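Local atomic coordinates of alanine racemase, biosynthetic (PDB entry 6A2F), a protein that belongs to the alanine racemase family, with a TIM-barrel-type N-terminal domain that carries a pyridoxal-phosphate-modified lysine and a strand-rich C-terminal domain. Residues 15-20 against 212-217; 8-13 against 43-48; 22-27 against 202-207; 54-59 against 72-77; 162-167 against 219-224. One frame throughout, in Å; residues are numbered along the deposited sequence.

In the fold
From the N terminus, strand 4-8 leads into helix 10-22. Interaction 2 ties the start of this helix to helix 42-48 and closes a short loop. Interaction 1 begins further along helix 10-22 and reaches residues 212-217, so it crosses interaction 2. Interaction 3 comes next along the chain, lies within the span of interaction 1 and also crosses interaction 2. It joins the approaches to strands 28-32 and 207-208. Interaction 4 lies within the spans of both 1 and 3 and pairs two neighbouring barrel strands. Interaction 5 opens late and crosses 1 and 3; it links two loops. Tyr17 and Asp54 connect interactions 1 and 4, and Trp207 packs interaction 3 on 4.

Interaction 1: residues 15-20 against 212-217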
# COMPACT_ATOMS: atom_id res chain seq x y z
N HIS A 15 2.52 -24.91 8.30
CA HIS A 15 1.87 -25.94 7.48
C HIS A 15 2.22 -25.80 5.99
O HIS A 15 2.62 -26.78 5.35
CB HIS A 15 0.35 -25.90 7.68
CG HIS A 15 -0.40 -26.92 6.87
ND1 HIS A 15 -0.78 -26.69 5.56
CD2 HIS A 15 -0.84 -28.16 7.18
CE1 HIS A 15 -1.41 -27.76 5.10
NE2 HIS A 15 -1.46 -28.66 6.06
N ASN A 16 2.07 -24.59 5.45
CA ASN A 16 2.32 -24.35 4.04
C ASN A 16 3.79 -24.55 3.68
O ASN A 16 4.11 -25.01 2.58
CB ASN A 16 1.87 -22.95 3.64
CG ASN A 16 0.38 -22.74 3.81
OD1 ASN A 16 -0.42 -23.69 3.77
ND2 ASN A 16 -0.01 -21.49 4.01
N TYR A 17 4.68 -24.20 4.61
CA TYR A 17 6.11 -24.42 4.42
C TYR A 17 6.47 -25.91 4.33
O TYR A 17 7.26 -26.31 3.48
CB TYR A 17 6.94 -23.75 5.52
CG TYR A 17 8.42 -23.93 5.31
CD1 TYR A 17 9.11 -23.20 4.34
CD2 TYR A 17 9.14 -24.86 6.06
CE1 TYR A 17 10.46 -23.38 4.13
CE2 TYR A 17 10.50 -25.05 5.86
CZ TYR A 17 11.15 -24.30 4.89
OH TYR A 17 12.50 -24.48 4.68
N ALA A 18 5.89 -26.72 5.22
CA ALA A 18 6.11 -28.16 5.23
C ALA A 18 5.56 -28.80 3.96
O ALA A 18 6.12 -29.78 3.44
CB ALA A 18 5.48 -28.79 6.46
N LEU A 19 4.46 -28.24 3.45
CA LEU A 19 3.87 -28.67 2.19
C LEU A 19 4.82 -28.39 1.02
O LEU A 19 4.93 -29.19 0.09
CB LEU A 19 2.52 -27.97 1.98
CG LEU A 19 1.59 -28.49 0.88
CD1 LEU A 19 0.14 -28.24 1.28
CD2 LEU A 19 1.88 -27.85 -0.47
N ALA A 20 5.50 -27.24 1.07
CA ALA A 20 6.48 -26.88 0.05
C ALA A 20 7.67 -27.83 0.10
O ALA A 20 8.17 -28.26 -0.94
CB ALA A 20 6.94 -25.44 0.23
N ILE A 212 4.95 -16.79 -1.91
CA ILE A 212 3.50 -16.60 -1.80
C ILE A 212 2.73 -17.82 -1.25
O ILE A 212 1.79 -17.66 -0.46
CB ILE A 212 2.89 -16.09 -3.13
CG1 ILE A 212 1.45 -15.58 -2.95
CG2 ILE A 212 2.97 -17.14 -4.23
CD1 ILE A 212 1.33 -14.25 -2.22
N MET A 213 3.15 -19.02 -1.65
CA MET A 213 2.47 -20.25 -1.22
C MET A 213 2.54 -20.46 0.30
O MET A 213 1.66 -21.08 0.89
CB MET A 213 2.99 -21.49 -1.97
CG MET A 213 4.33 -22.01 -1.50
SD MET A 213 4.84 -23.50 -2.39
CE MET A 213 3.75 -24.73 -1.68
N LEU A 214 3.59 -19.91 0.91
CA LEU A 214 3.77 -19.97 2.35
C LEU A 214 2.63 -19.28 3.09
O LEU A 214 2.32 -19.64 4.23
CB LEU A 214 5.11 -19.33 2.75
CG LEU A 214 6.35 -20.20 3.01
CD1 LEU A 214 6.43 -21.43 2.11
CD2 LEU A 214 7.61 -19.35 2.89
N TYR A 215 2.00 -18.32 2.44
CA TYR A 215 1.00 -17.48 3.09
C TYR A 215 -0.44 -17.86 2.71
O TYR A 215 -1.39 -17.18 3.08
CB TYR A 215 1.31 -15.99 2.83
CG TYR A 215 2.77 -15.65 3.11
CD1 TYR A 215 3.21 -15.39 4.41
CD2 TYR A 215 3.71 -15.61 2.08
CE1 TYR A 215 4.54 -15.10 4.68
CE2 TYR A 215 5.04 -15.32 2.33
CZ TYR A 215 5.45 -15.06 3.63
OH TYR A 215 6.78 -14.76 3.88
N GLY A 216 -0.57 -18.98 2.00
CA GLY A 216 -1.88 -19.52 1.65
C GLY A 216 -2.56 -18.77 0.53
O GLY A 216 -3.79 -18.73 0.46
N SER A 217 -1.75 -18.17 -0.34
CA SER A 217 -2.24 -17.54 -1.55
C SER A 217 -1.67 -18.32 -2.73
O SER A 217 -0.47 -18.60 -2.76
CB SER A 217 -1.81 -16.07 -1.60
OG SER A 217 -2.03 -15.50 -2.88
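Helix 10-22 packs here on the 3-10 turn 212-215 of the TIM-barrel-type domain. Asn16 has CG beside its backbone N (chi1 -62°), which sends the amide across to the turn. Asn16 ND2 donates to Leu214 O at 3.0 Å, and the bond is close to straight at 166°. The oxygen lies in the amide plane of Asn16. The donor, however, stands above the carbonyl plane of Leu214 and not on a lone pair. ND2 also bonds to Lys231 O, so two backbone carbonyls hold this amide. Tyr17 and Leu214 lie side by side and point the same way. Leu214 CD1 sits at the edge of the phenol ring, 3.9 Å from Tyr17 CD1. The Tyr17 hydroxyl is bonded to Ala29 O of strand 28-32 and to Asp54 N, next to strand 55-58. The turn also serves the cofactor: Ile212 N bonds to OP1 of the modified residue at position 34. Met213 has CG in the crowded position between backbone N and carbonyl carbon (chi1 77°), and the chain bends at chi3. Met213 CE thereby ends 3.8 Å from Leu19 CD2 and 3.8 Å from Ala20 CB.

Interaction 2: residues 8-13 against 43-48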
# COMPACT_ATOMS: atom_id res chain seq x y z
N VAL A 8 -3.04 -12.90 11.80
CA VAL A 8 -2.10 -13.77 11.10
C VAL A 8 -2.01 -15.13 11.79
O VAL A 8 -1.71 -15.22 12.99
CB VAL A 8 -0.70 -13.12 10.98
CG1 VAL A 8 0.25 -14.01 10.20
CG2 VAL A 8 -0.79 -11.75 10.34
N ASP A 9 -2.28 -16.18 11.02
CA ASP A 9 -2.16 -17.56 11.51
C ASP A 9 -0.76 -18.09 11.20
O ASP A 9 -0.48 -18.56 10.09
CB ASP A 9 -3.24 -18.45 10.88
CG ASP A 9 -3.28 -19.84 11.49
OD1 ASP A 9 -2.35 -20.22 12.24
OD2 ASP A 9 -4.25 -20.58 11.22
N LEU A 10 0.11 -18.04 12.21
CA LEU A 10 1.51 -18.46 12.06
C LEU A 10 1.66 -19.96 11.81
O LEU A 10 2.55 -20.38 11.07
CB LEU A 10 2.34 -18.02 13.26
CG LEU A 10 2.56 -16.51 13.45
CD1 LEU A 10 3.17 -16.22 14.82
CD2 LEU A 10 3.42 -15.90 12.34
N SER A 11 0.79 -20.76 12.40
CA SER A 11 0.85 -22.21 12.23
C SER A 11 0.34 -22.66 10.86
O SER A 11 0.66 -23.76 10.40
CB SER A 11 0.13 -22.93 13.37
OG SER A 11 -1.26 -22.83 13.21
N ALA A 12 -0.46 -21.82 10.20
CA ALA A 12 -0.80 -22.04 8.79
C ALA A 12 0.44 -21.87 7.90
O ALA A 12 0.62 -22.61 6.93
CB ALA A 12 -1.92 -21.12 8.35
N ILE A 13 1.28 -20.89 8.24
CA ILE A 13 2.54 -20.66 7.52
C ILE A 13 3.48 -21.85 7.69
O ILE A 13 4.10 -22.31 6.73
CB ILE A 13 3.21 -19.33 7.95
CG1 ILE A 13 2.35 -18.14 7.50
CG2 ILE A 13 4.63 -19.22 7.38
CD1 ILE A 13 2.70 -16.82 8.15
N ARG A 43 9.33 -10.45 11.65
CA ARG A 43 9.74 -10.84 13.00
C ARG A 43 8.97 -12.08 13.49
O ARG A 43 9.58 -13.05 13.96
CB ARG A 43 9.58 -9.64 13.94
CG ARG A 43 9.95 -9.88 15.40
CD ARG A 43 10.03 -8.54 16.13
NE ARG A 43 9.13 -8.48 17.28
CZ ARG A 43 7.97 -7.82 17.31
NH1 ARG A 43 7.22 -7.83 18.41
NH2 ARG A 43 7.55 -7.13 16.24
N GLU A 44 7.65 -12.06 13.35
CA GLU A 44 6.81 -13.17 13.80
C GLU A 44 6.87 -14.40 12.88
O GLU A 44 6.87 -15.54 13.36
CB GLU A 44 5.36 -12.72 13.99
CG GLU A 44 5.14 -11.78 15.18
CD GLU A 44 5.38 -10.30 14.86
OE1 GLU A 44 5.66 -9.95 13.68
OE2 GLU A 44 5.30 -9.48 15.80
N VAL A 45 6.94 -14.17 11.57
CA VAL A 45 7.05 -15.27 10.61
C VAL A 45 8.37 -16.04 10.74
O VAL A 45 8.37 -17.28 10.75
CB VAL A 45 6.82 -14.78 9.16
CG1 VAL A 45 7.16 -15.86 8.15
CG2 VAL A 45 5.37 -14.32 8.99
N VAL A 46 9.48 -15.31 10.86
CA VAL A 46 10.80 -15.91 11.06
C VAL A 46 10.87 -16.67 12.39
O VAL A 46 11.45 -17.75 12.46
CB VAL A 46 11.94 -14.86 10.96
CG1 VAL A 46 13.27 -15.45 11.39
CG2 VAL A 46 12.05 -14.33 9.54
N THR A 47 10.25 -16.11 13.44
CA THR A 47 10.18 -16.77 14.75
C THR A 47 9.41 -18.10 14.67
O THR A 47 9.83 -19.09 15.27
CB THR A 47 9.55 -15.83 15.80
OG1 THR A 47 10.36 -14.65 15.92
CG2 THR A 47 9.44 -16.50 17.18
N ALA A 48 8.30 -18.11 13.93
CA ALA A 48 7.53 -19.33 13.73
C ALA A 48 8.30 -20.37 12.90
O ALA A 48 8.19 -21.57 13.16
CB ALA A 48 6.20 -19.00 13.07
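Leu10 has CG anti to its carbonyl carbon (chi1 -67°), with chi2 extended at 169°, and this carries its two methyls onto helix 42-48. Ile13, one turn later, has CG1 in the same position, so CD1 reaches the same helix. The two helices pack together within the TIM-barrel-type domain. Leu10 CD2 lies over the backbone there, 3.6 Å from Glu44 O. Leu10 CD2 is also 4.2 Å from Val45 CG2. Leu10 CB meets Ala48 CB at 4.0 Å. Ile13 crosses Val45 at about a right angle, with Ile13 CD1 3.8 Å from Val45 CG2. Glu44 offers CB to Leu10 but bends at chi2 (86°), which turns its carboxylate back. Glu44 OE2 lies over one face of the Arg43 guanidinium, 3.3 Å from Arg43 NH2, a bridge of charges alone. Asp9 is the N-cap of helix 10-22: OD1 takes Ser11 OG at 3.0 Å on its syn lone pair, and Ser11 N and Ala12 N weakly. No hydrogen bond crosses; the contact is van der Waals packing. Tyr356 of strand 354-356 packs on both Leu10 and Glu44. Val46, on the far side of helix 42-48, touches Val67 of helix 61-70 and Phe56 of strand 55-58.

Interaction 3: residues 22-27 against 202-207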
# COMPACT_ATOMS: atom_id res chain seq x y z
N ARG A 22 7.66 -30.90 1.17
CA ARG A 22 7.18 -32.23 0.76
C ARG A 22 7.16 -32.42 -0.77
O ARG A 22 7.19 -33.56 -1.25
CB ARG A 22 5.80 -32.51 1.39
CG ARG A 22 5.19 -33.88 1.11
CD ARG A 22 5.89 -35.02 1.84
NE ARG A 22 5.10 -36.25 1.75
CZ ARG A 22 5.36 -37.38 2.39
NH1 ARG A 22 6.41 -37.48 3.20
NH2 ARG A 22 4.56 -38.43 2.23
N CYS A 23 7.13 -31.32 -1.51
CA CYS A 23 7.26 -31.36 -2.97
C CYS A 23 8.62 -31.87 -3.44
O CYS A 23 8.73 -32.43 -4.53
CB CYS A 23 6.99 -29.99 -3.58
SG CYS A 23 5.29 -29.42 -3.41
N ALA A 24 9.65 -31.66 -2.62
CA ALA A 24 11.00 -32.13 -2.91
C ALA A 24 11.70 -32.48 -1.60
O ALA A 24 12.59 -31.76 -1.16
CB ALA A 24 11.78 -31.08 -3.68
N PRO A 25 11.29 -33.60 -0.96
CA PRO A 25 11.70 -33.89 0.42
C PRO A 25 13.21 -34.06 0.64
O PRO A 25 13.70 -33.78 1.72
CB PRO A 25 10.96 -35.19 0.76
CG PRO A 25 10.61 -35.80 -0.55
CD PRO A 25 10.43 -34.66 -1.52
N GLN A 26 13.93 -34.50 -0.39
CA GLN A 26 15.38 -34.68 -0.26
C GLN A 26 16.15 -33.39 -0.51
O GLN A 26 17.39 -33.36 -0.44
CB GLN A 26 15.86 -35.80 -1.18
CG GLN A 26 15.16 -37.13 -0.94
CD GLN A 26 15.67 -38.24 -1.84
OE1 GLN A 26 15.70 -39.40 -1.45
NE2 GLN A 26 16.08 -37.88 -3.06
N ARG A 27 15.41 -32.32 -0.80
CA ARG A 27 15.98 -31.02 -1.12
C ARG A 27 15.77 -30.02 0.01
O ARG A 27 15.11 -30.33 1.00
CB ARG A 27 15.35 -30.51 -2.42
CG ARG A 27 16.10 -30.91 -3.69
CD ARG A 27 16.20 -32.41 -3.94
NE ARG A 27 16.52 -32.68 -5.34
CZ ARG A 27 15.64 -33.07 -6.27
NH1 ARG A 27 16.04 -33.27 -7.52
NH2 ARG A 27 14.36 -33.27 -5.96
N ALA A 202 11.21 -30.57 -12.37
CA ALA A 202 12.51 -30.39 -13.02
C ALA A 202 13.24 -29.11 -12.58
O ALA A 202 14.46 -29.00 -12.75
CB ALA A 202 12.36 -30.41 -14.54
N ALA A 203 12.50 -28.16 -12.02
CA ALA A 203 13.07 -26.90 -11.56
C ALA A 203 13.48 -26.94 -10.09
O ALA A 203 14.06 -25.98 -9.59
CB ALA A 203 12.09 -25.76 -11.81
N HIS A 204 13.17 -28.05 -9.42
CA HIS A 204 13.39 -28.16 -7.97
C HIS A 204 14.86 -28.00 -7.56
O HIS A 204 15.15 -27.37 -6.55
CB HIS A 204 12.82 -29.47 -7.41
CG HIS A 204 11.32 -29.51 -7.37
ND1 HIS A 204 10.61 -30.65 -7.05
CD2 HIS A 204 10.39 -28.55 -7.62
CE1 HIS A 204 9.31 -30.38 -7.09
NE2 HIS A 204 9.16 -29.12 -7.44
N MET A 205 15.77 -28.58 -8.35
CA MET A 205 17.22 -28.46 -8.12
C MET A 205 17.61 -28.73 -6.65
O MET A 205 17.23 -29.76 -6.10
CB MET A 205 17.72 -27.09 -8.61
CG MET A 205 17.44 -26.82 -10.08
SD MET A 205 18.34 -27.93 -11.18
CE MET A 205 17.49 -27.65 -12.73
N ASP A 206 18.36 -27.82 -6.02
CA ASP A 206 18.85 -28.05 -4.65
C ASP A 206 18.09 -27.26 -3.59
O ASP A 206 17.81 -27.78 -2.50
CB ASP A 206 20.35 -27.76 -4.54
CG ASP A 206 21.18 -28.57 -5.51
OD1 ASP A 206 21.07 -29.81 -5.51
OD2 ASP A 206 21.95 -27.96 -6.28
N TRP A 207 17.76 -26.00 -3.90
CA TRP A 207 17.05 -25.12 -2.98
C TRP A 207 15.79 -24.55 -3.63
O TRP A 207 15.87 -23.83 -4.63
CB TRP A 207 17.95 -23.99 -2.47
CG TRP A 207 18.95 -24.42 -1.43
CD1 TRP A 207 20.12 -25.09 -1.64
CD2 TRP A 207 18.88 -24.18 -0.01
NE1 TRP A 207 20.77 -25.31 -0.45
CE2 TRP A 207 20.03 -24.76 0.57
CE3 TRP A 207 17.94 -23.55 0.82
CZ2 TRP A 207 20.28 -24.72 1.95
CZ3 TRP A 207 18.19 -23.52 2.19
CH2 TRP A 207 19.36 -24.10 2.74
O HOH W 1 11.68 -33.09 -6.46
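The imidazole of His204 has a water at its edge, in the ring plane, 2.7 Å from His204 ND1. Ala24 CB and Cys23 O come up to the same ring obliquely. Ala24 CB is 3.6 Å from His204 ND1, and Cys23 O is 3.3 Å from His204 CE1. NE2 of the ring is bonded to Val197 O, so both ring nitrogens have partners, which probably fixes the rotation of the ring. The second flat group is the Arg27 guanidinium, approached obliquely by Met205 O and His204 CB. Arg27 NH2 makes a weak 2.7 Å bond to the same water. The water thus bridges the two groups, whose Arg27 NH2 and His204 ND1 are 4.7 Å apart. Arg27 bends at chi2 (61°) and wraps round the carbonyl of Met205. Met205 O is only 2.9 Å from Arg27 CG, a tight approach. Met205 O is also 3.1 Å from Arg27 NE, but the angle is too poor for a hydrogen bond. A type I turn, closed by Arg27 N to Ala24 O at 2.9 Å, sets the arginine facing this loop. Both segments then enter adjacent parallel strands of the TIM-barrel-type domain: 22-27 leads from helix 10-22 to strand 28-32, while the other segment leads from helix 194-199 to strand 207-208. Asp206 pairs through its backbone with Gln28 and Arg189, and Trp207 meets Phe30.

Interaction 4: residues 54-59 against 72-77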
# COMPACT_ATOMS: atom_id res chain seq x y z
N ASP A 54 14.91 -24.28 6.40
CA ASP A 54 16.28 -24.63 6.04
C ASP A 54 17.11 -23.37 5.87
O ASP A 54 18.32 -23.39 6.05
CB ASP A 54 16.30 -25.46 4.75
CG ASP A 54 15.41 -26.69 4.83
OD1 ASP A 54 15.33 -27.31 5.92
OD2 ASP A 54 14.79 -27.04 3.81
N GLY A 55 16.45 -22.27 5.52
CA GLY A 55 17.10 -20.98 5.39
C GLY A 55 16.08 -19.91 5.06
O GLY A 55 14.91 -20.20 4.88
N PHE A 56 16.55 -18.66 4.96
CA PHE A 56 15.66 -17.54 4.67
C PHE A 56 16.15 -16.74 3.47
O PHE A 56 17.35 -16.59 3.27
CB PHE A 56 15.54 -16.62 5.89
CG PHE A 56 14.91 -17.29 7.08
CD1 PHE A 56 13.53 -17.40 7.18
CD2 PHE A 56 15.70 -17.80 8.10
CE1 PHE A 56 12.95 -18.01 8.28
CE2 PHE A 56 15.13 -18.42 9.20
CZ PHE A 56 13.75 -18.52 9.29
N ALA A 57 15.21 -16.22 2.69
CA ALA A 57 15.53 -15.34 1.57
C ALA A 57 14.82 -13.99 1.72
O ALA A 57 13.61 -13.94 2.02
CB ALA A 57 15.17 -16.00 0.25
N VAL A 58 15.57 -12.91 1.52
CA VAL A 58 15.05 -11.54 1.61
C VAL A 58 15.48 -10.70 0.40
O VAL A 58 16.29 -11.15 -0.41
CB VAL A 58 15.48 -10.85 2.92
CG1 VAL A 58 14.81 -11.49 4.13
CG2 VAL A 58 17.00 -10.85 3.07
N ALA A 59 14.95 -9.49 0.30
CA ALA A 59 15.18 -8.60 -0.85
C ALA A 59 16.34 -7.58 -0.68
O ALA A 59 16.82 -7.02 -1.67
CB ALA A 59 13.89 -7.88 -1.21
N ALA A 72 20.77 -16.61 14.67
CA ALA A 72 22.21 -16.38 14.62
C ALA A 72 22.94 -17.19 13.55
O ALA A 72 23.96 -16.73 13.02
CB ALA A 72 22.82 -16.65 15.99
N SER A 73 22.43 -18.37 13.23
CA SER A 73 23.17 -19.30 12.37
C SER A 73 22.53 -19.63 11.02
O SER A 73 23.19 -20.19 10.15
CB SER A 73 23.45 -20.60 13.14
OG SER A 73 22.25 -21.09 13.71
N ALA A 74 21.26 -19.28 10.83
CA ALA A 74 20.55 -19.67 9.62
C ALA A 74 21.14 -19.05 8.35
O ALA A 74 21.69 -17.94 8.37
CB ALA A 74 19.07 -19.32 9.73
N ARG A 75 21.02 -19.79 7.25
CA ARG A 75 21.37 -19.29 5.93
C ARG A 75 20.40 -18.17 5.53
O ARG A 75 19.18 -18.35 5.56
CB ARG A 75 21.32 -20.43 4.90
CG ARG A 75 21.96 -20.09 3.56
CD ARG A 75 21.62 -21.11 2.49
NE ARG A 75 22.43 -22.33 2.55
CZ ARG A 75 23.49 -22.58 1.78
NH1 ARG A 75 23.90 -21.68 0.89
NH2 ARG A 75 24.15 -23.73 1.90
N ILE A 76 20.95 -17.00 5.21
CA ILE A 76 20.15 -15.87 4.72
C ILE A 76 20.65 -15.43 3.34
O ILE A 76 21.80 -15.01 3.19
CB ILE A 76 20.14 -14.66 5.69
CG1 ILE A 76 19.76 -15.09 7.12
CG2 ILE A 76 19.19 -13.58 5.19
CD1 ILE A 76 20.06 -14.06 8.18
N LEU A 77 19.79 -15.54 2.34
CA LEU A 77 20.11 -15.18 0.97
C LEU A 77 19.59 -13.78 0.62
O LEU A 77 18.42 -13.50 0.79
CB LEU A 77 19.51 -16.20 0.01
CG LEU A 77 19.55 -15.90 -1.49
CD1 LEU A 77 20.98 -15.86 -1.99
CD2 LEU A 77 18.73 -16.94 -2.25
O HOH W 2 20.12 -22.36 7.75
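Three backbone hydrogen bonds join strands 55-58 and 75-77 in parallel. Phe56 N donates to Arg75 O at 2.7 Å, Leu77 N to Phe56 O at 2.8 Å, and Val58 N to Leu77 O at 3.0 Å. All three are nearly straight and run nearly along the C=O axis. Ile76 CA adds a CA-H...O contact to Phe56 O at 3.2 Å. A water bridges Asp54 O and Arg75 N, donating to the first and accepting from the second. On one face of the sheet Phe56 turns a ring edge to the methyl of Ala74; Phe56 CD2 is 4.0 Å from Ala74 CB. Val58 and Ile76 cross obliquely, and their CG2 atoms are 4.1 Å apart. Ala64 and Val67 of helix 61-70 cover this pair, as expected for a beta-alpha-beta crossover in which the helix links the two strands. Ala57 and Leu77 lie on the other face, with CB atoms 4.4 Å apart, and Leu77 packs on Trp121. Arg75 leads away from its partner strand to salt bridges with Asp97 and Glu153. The short, straight bonds between largely buried residues fix the register of these barrel strands. Asp97 and Glu153 probably stabilise the positive charge of Arg75, which offsets part of theirs.

Interaction 5: residues 162-167 against 219-224; sequences CADERN and PLADLS
A loop of the TIM-barrel-type domain, 162-167, follows strand 151-157 and meets loop 219-224, which leads from strand 207-208 toward strand 234-246. A type I turn from Cys162 to Glu165 shapes the first. From CB, Arg166 sets CG anti to its backbone N (chi1 -164°). The bend at chi2 leaves Arg166 CD 4.0 Å from Asp222 OD2, and the bend at chi3 turns NE to it. Arg166 NE donates to Asp222 OD2 at 2.8 Å, on the syn lone pair of the oxygen. CZ follows behind, and Arg166 NH1 reaches the same Asp222 OD2 at 2.7 Å from above the carboxylate plane. This is a side-on salt bridge of two nitrogens to one atom. The oxygen lies at the guanidinium edge, in its plane, while the two flat groups are 35° apart. Both residues are exposed, so solvent probably weakens the pull between the charges. Deeper in, Asp164 has CG in the crowded position, and Asp164 CB rests 3.3 Å from Pro219 O. Cys162, which opens the turn, touches Gly255 of the second subunit. One backbone bond crosses the loops: Ala221 N donates to Asp164 O at 2.9 Å, from 28° above the carbonyl plane.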
# COMPACT_ATOMS: atom_id res chain seq x y z
N CYS A 162 6.82 -16.99 -16.12
CA CYS A 162 5.46 -17.43 -16.43
C CYS A 162 5.11 -18.80 -15.85
O CYS A 162 4.19 -19.46 -16.34
CB CYS A 162 5.23 -17.45 -17.94
SG CYS A 162 5.69 -15.96 -18.85
N ALA A 163 5.84 -19.22 -14.82
CA ALA A 163 5.55 -20.49 -14.16
C ALA A 163 4.13 -20.56 -13.59
O ALA A 163 3.65 -21.64 -13.25
CB ALA A 163 6.59 -20.78 -13.09
N ASP A 164 3.46 -19.41 -13.50
CA ASP A 164 2.08 -19.33 -13.01
C ASP A 164 1.08 -19.94 -14.00
O ASP A 164 -0.00 -20.38 -13.61
CB ASP A 164 1.70 -17.88 -12.69
CG ASP A 164 1.61 -17.00 -13.94
OD1 ASP A 164 2.59 -16.93 -14.70
OD2 ASP A 164 0.54 -16.38 -14.15
N GLU A 165 1.46 -19.96 -15.28
CA GLU A 165 0.63 -20.53 -16.34
C GLU A 165 0.93 -22.01 -16.56
O GLU A 165 1.98 -22.50 -16.14
CB GLU A 165 0.81 -19.73 -17.64
CG GLU A 165 -0.04 -18.47 -17.68
CD GLU A 165 0.54 -17.39 -18.57
OE1 GLU A 165 0.10 -17.30 -19.74
OE2 GLU A 165 1.43 -16.63 -18.11
N ARG A 166 0.00 -22.72 -17.20
CA ARG A 166 0.07 -24.18 -17.28
C ARG A 166 1.29 -24.70 -18.04
O ARG A 166 2.10 -25.44 -17.47
CB ARG A 166 -1.23 -24.77 -17.83
CG ARG A 166 -1.38 -26.27 -17.59
CD ARG A 166 -1.53 -26.61 -16.10
NE ARG A 166 -2.86 -26.28 -15.59
CZ ARG A 166 -3.90 -27.11 -15.60
NH1 ARG A 166 -5.07 -26.71 -15.11
NH2 ARG A 166 -3.79 -28.34 -16.10
N ASN A 167 1.44 -24.30 -19.30
CA ASN A 167 2.62 -24.70 -20.09
C ASN A 167 3.05 -23.60 -21.05
O ASN A 167 2.93 -23.75 -22.27
CB ASN A 167 2.38 -26.01 -20.85
CG ASN A 167 2.71 -27.24 -20.03
OD1 ASN A 167 2.05 -28.27 -20.14
ND2 ASN A 167 3.74 -27.14 -19.20
N PRO A 219 -0.04 -19.36 -6.16
CA PRO A 219 0.89 -18.84 -7.16
C PRO A 219 0.45 -19.14 -8.60
O PRO A 219 1.07 -18.65 -9.54
CB PRO A 219 2.17 -19.61 -6.87
CG PRO A 219 1.69 -20.92 -6.32
CD PRO A 219 0.43 -20.62 -5.56
N LEU A 220 -0.60 -19.94 -8.76
CA LEU A 220 -1.00 -20.45 -10.08
C LEU A 220 -2.23 -19.74 -10.64
O LEU A 220 -3.10 -19.29 -9.89
CB LEU A 220 -1.25 -21.96 -10.02
CG LEU A 220 -0.17 -22.85 -9.38
CD1 LEU A 220 -0.69 -24.27 -9.23
CD2 LEU A 220 1.12 -22.83 -10.18
N ALA A 221 -2.29 -19.66 -11.96
CA ALA A 221 -3.36 -18.96 -12.66
C ALA A 221 -4.69 -19.71 -12.66
O ALA A 221 -5.75 -19.10 -12.54
CB ALA A 221 -2.94 -18.64 -14.09
N ASP A 222 -4.63 -21.04 -12.77
CA ASP A 222 -5.85 -21.84 -12.93
C ASP A 222 -6.14 -22.89 -11.84
O ASP A 222 -7.06 -23.71 -11.98
CB ASP A 222 -5.95 -22.43 -14.35
CG ASP A 222 -4.63 -22.96 -14.86
OD1 ASP A 222 -3.86 -22.17 -15.45
OD2 ASP A 222 -4.37 -24.17 -14.67
N LEU A 223 -5.39 -22.86 -10.75
CA LEU A 223 -5.74 -23.61 -9.54
C LEU A 223 -5.76 -22.66 -8.34
O LEU A 223 -4.98 -21.71 -8.28
CB LEU A 223 -4.77 -24.78 -9.30
CG LEU A 223 -4.91 -26.06 -10.14
CD1 LEU A 223 -3.68 -26.94 -10.01
CD2 LEU A 223 -6.16 -26.85 -9.79
N SER A 224 -6.67 -22.90 -7.40
CA SER A 224 -6.81 -22.05 -6.22
C SER A 224 -6.03 -22.60 -5.03
O SER A 224 -5.67 -23.78 -5.01
CB SER A 224 -8.29 -21.87 -5.84
OG SER A 224 -8.76 -22.98 -5.10